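PDB 7OSK: arabinogalactan endo-1,4-beta-galactosidase from Ignisphaera aggregans, which hydrolyses beta-1,4-linked galactan internally, as a hyperthermostable archaeal endo-beta-1,4-galactanase whose family 53 glycoside hydrolase catalytic domain is the part modelled here. Local coordinates for the calcium ion site. Numbering follows the deposited sequence.

The calcium ion site. Residues 301-307, 356, 370-373. With CA (calcium ion), chain B.
In this GH53 catalytic domain, a calcium ion joins the loop segment 301-307, which follows strand 287-293, to the segment 370-373 at the start of the 3-10 helix 373-375. At least seven oxygens, all from the protein in the model, coordinate it. Glu373 is bidentate: its OE2 lies 2.3 Å and its OE1 2.4 Å from CA, so the carboxylate meets the ion with both oxygens, carried there by a chain bent at chi2 (-97°). Asp301 and Asp303 each bind through OD1; in Asp303 OD1 is 2.5 Å and OD2 3.7 Å from CA. Asn307 presents its amide oxygen OD1, and the backbone carbonyl oxygens of His305 and Asn370 also bind, the imidazole of His305 being turned away from the ion.

Hydrogen bonds from backbone N-H groups fix the carboxylates. Asp303, with CG in the crowded position between backbone N and carbonyl carbon (chi1 54°), accepts from His305 N at OD1 and from Asn370 N at OD2 (2.9 Å), each donor approaching from above the carboxylate plane. An alanine here would remove one calcium ligand and both acceptors, and would probably loosen the link between the two segments. Ser302 N reaches the anti lone pair of Glu373 OE2 (3.0 Å), while Gly304 N meets Asp301 OD2 nearly along its C-O axis, with a bent 125° at H.

In the second shell, Asn370 ND2 donates to Trp356 O (3.0 Å) from above that carbonyl plane, and Asn370 OD1 accepts from Trp372 N (2.8 Å), the donor lying above the amide carbonyl plane. These two hydrogen bonds fix the rotation of the side-chain amide, and OD1 packs over the centre of one Trp356 ring face, while the backbone O of Asn370 binds calcium.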
loop_
_atom_site.group_PDB
_atom_site.type_symbol
_atom_site.label_atom_id
_atom_site.label_comp_id
_atom_site.label_asym_id
_atom_site.label_seq_id
_atom_site.Cartn_x
_atom_site.Cartn_y
_atom_site.Cartn_z
ATOM N N ASP A 301 -2.989 -3.032 23.492
ATOM C CA ASP A 301 -2.283 -4.110 22.804
ATOM C C ASP A 301 -3.012 -5.429 23.048
ATOM O O ASP A 301 -3.680 -5.594 24.069
ATOM C CB ASP A 301 -0.831 -4.203 23.282
ATOM C CG ASP A 301 -0.008 -5.181 22.464
ATOM O OD1 ASP A 301 0.405 -4.819 21.342
ATOM O OD2 ASP A 301 0.238 -6.306 22.947
ATOM N N SER A 302 -2.869 -6.361 22.108
ATOM C CA SER A 302 -3.622 -7.615 22.123
ATOM C C SER A 302 -2.742 -8.848 22.334
ATOM O O SER A 302 -3.093 -9.738 23.113
ATOM C CB SER A 302 -4.392 -7.766 20.810
ATOM O OG SER A 302 -5.231 -8.907 20.835
ATOM N N ASP A 303 -1.605 -8.894 21.641
ATOM C CA ASP A 303 -0.783 -10.103 21.584
ATOM C C ASP A 303 0.535 -9.985 22.353
ATOM O O ASP A 303 1.402 -10.854 22.247
ATOM C CB ASP A 303 -0.495 -10.464 20.123
ATOM C CG ASP A 303 0.115 -9.314 19.335
ATOM O OD1 ASP A 303 0.524 -8.298 19.943
ATOM O OD2 ASP A 303 0.191 -9.432 18.095
ATOM N N GLY A 304 0.685 -8.913 23.122
ATOM C CA GLY A 304 1.871 -8.725 23.938
ATOM C C GLY A 304 3.068 -8.202 23.170
ATOM O O GLY A 304 4.119 -7.948 23.758
ATOM N N HIS A 305 2.912 -8.042 21.858
ATOM C CA HIS A 305 3.967 -7.491 21.016
ATOM C C HIS A 305 3.753 -5.987 20.836
ATOM O O HIS A 305 2.790 -5.581 20.181
ATOM C CB HIS A 305 3.995 -8.185 19.653
ATOM C CG HIS A 305 5.088 -7.699 18.755
ATOM N ND1 HIS A 305 6.325 -8.311 18.685
ATOM C CD2 HIS A 305 5.144 -6.652 17.898
ATOM C CE1 HIS A 305 7.085 -7.668 17.822
ATOM N NE2 HIS A 305 6.394 -6.654 17.330
ATOM N N PRO A 306 4.641 -5.156 21.421
ATOM C CA PRO A 306 4.482 -3.694 21.380
ATOM C C PRO A 306 4.235 -3.140 19.981
ATOM O O PRO A 306 4.867 -3.579 19.022
ATOM C CB PRO A 306 5.814 -3.181 21.929
ATOM C CG PRO A 306 6.293 -4.263 22.815
ATOM C CD PRO A 306 5.847 -5.544 22.178
ATOM N N ASN A 307 3.321 -2.181 19.878
ATOM C CA ASN A 307 2.956 -1.602 18.593
ATOM C C ASN A 307 3.746 -0.336 18.286
ATOM O O ASN A 307 4.308 0.293 19.180
ATOM C CB ASN A 307 1.456 -1.293 18.556
ATOM C CG ASN A 307 0.607 -2.461 19.024
ATOM O OD1 ASN A 307 0.623 -3.539 18.426
ATOM N ND2 ASN A 307 -0.154 -2.247 20.092
ATOM N N TRP A 356 -4.899 -6.439 9.167
ATOM C CA TRP A 356 -3.854 -7.043 9.984
ATOM C C TRP A 356 -4.327 -7.234 11.426
ATOM O O TRP A 356 -3.903 -6.522 12.337
ATOM C CB TRP A 356 -2.583 -6.190 9.932
ATOM C CG TRP A 356 -1.328 -6.963 10.199
ATOM C CD1 TRP A 356 -1.231 -8.263 10.602
ATOM C CD2 TRP A 356 0.016 -6.484 10.070
ATOM N NE1 TRP A 356 0.087 -8.621 10.735
ATOM C CE2 TRP A 356 0.873 -7.546 10.414
ATOM C CE3 TRP A 356 0.576 -5.257 9.698
ATOM C CZ2 TRP A 356 2.259 -7.422 10.398
ATOM C CZ3 TRP A 356 1.953 -5.135 9.683
ATOM C CH2 TRP A 356 2.779 -6.211 10.031
ATOM N N ASN A 370 2.384 -8.964 16.214
ATOM C CA ASN A 370 1.808 -7.861 15.452
ATOM C C ASN A 370 2.060 -6.505 16.117
ATOM O O ASN A 370 1.739 -6.331 17.292
ATOM C CB ASN A 370 0.304 -8.077 15.286
ATOM C CG ASN A 370 -0.286 -7.245 14.164
ATOM O OD1 ASN A 370 0.277 -6.223 13.768
ATOM N ND2 ASN A 370 -1.427 -7.680 13.644
ATOM N N PRO A 371 2.642 -5.546 15.373
ATOM C CA PRO A 371 2.833 -4.191 15.898
ATOM C C PRO A 371 1.830 -3.176 15.346
ATOM O O PRO A 371 2.062 -1.975 15.479
ATOM C CB PRO A 371 4.244 -3.854 15.424
ATOM C CG PRO A 371 4.305 -4.502 14.067
ATOM C CD PRO A 371 3.424 -5.742 14.139
ATOM N N TRP A 372 0.739 -3.651 14.749
ATOM C CA TRP A 372 -0.128 -2.789 13.948
ATOM C C TRP A 372 -1.625 -2.991 14.211
ATOM O O TRP A 372 -2.457 -2.284 13.640
ATOM C CB TRP A 372 0.166 -3.030 12.464
ATOM C CG TRP A 372 -0.256 -1.912 11.560
ATOM C CD1 TRP A 372 -1.412 -1.830 10.842
ATOM C CD2 TRP A 372 0.480 -0.718 11.271
ATOM N NE1 TRP A 372 -1.444 -0.660 10.125
ATOM C CE2 TRP A 372 -0.293 0.042 10.372
ATOM C CE3 TRP A 372 1.717 -0.216 11.686
ATOM C CZ2 TRP A 372 0.130 1.273 9.880
ATOM C CZ3 TRP A 372 2.133 1.008 11.198
ATOM C CH2 TRP A 372 1.342 1.737 10.304
ATOM N N GLU A 373 -1.971 -3.936 15.082
ATOM C CA GLU A 373 -3.365 -4.355 15.218
ATOM C C GLU A 373 -4.268 -3.231 15.728
ATOM O O GLU A 373 -5.479 -3.252 15.495
ATOM C CB GLU A 373 -3.485 -5.579 16.141
ATOM C CG GLU A 373 -3.329 -5.326 17.643
ATOM C CD GLU A 373 -1.930 -5.597 18.174
ATOM O OE1 GLU A 373 -0.989 -5.794 17.371
ATOM O OE2 GLU A 373 -1.779 -5.614 19.414
HETATM CA CA CA B . 0.516 -5.906 19.222
#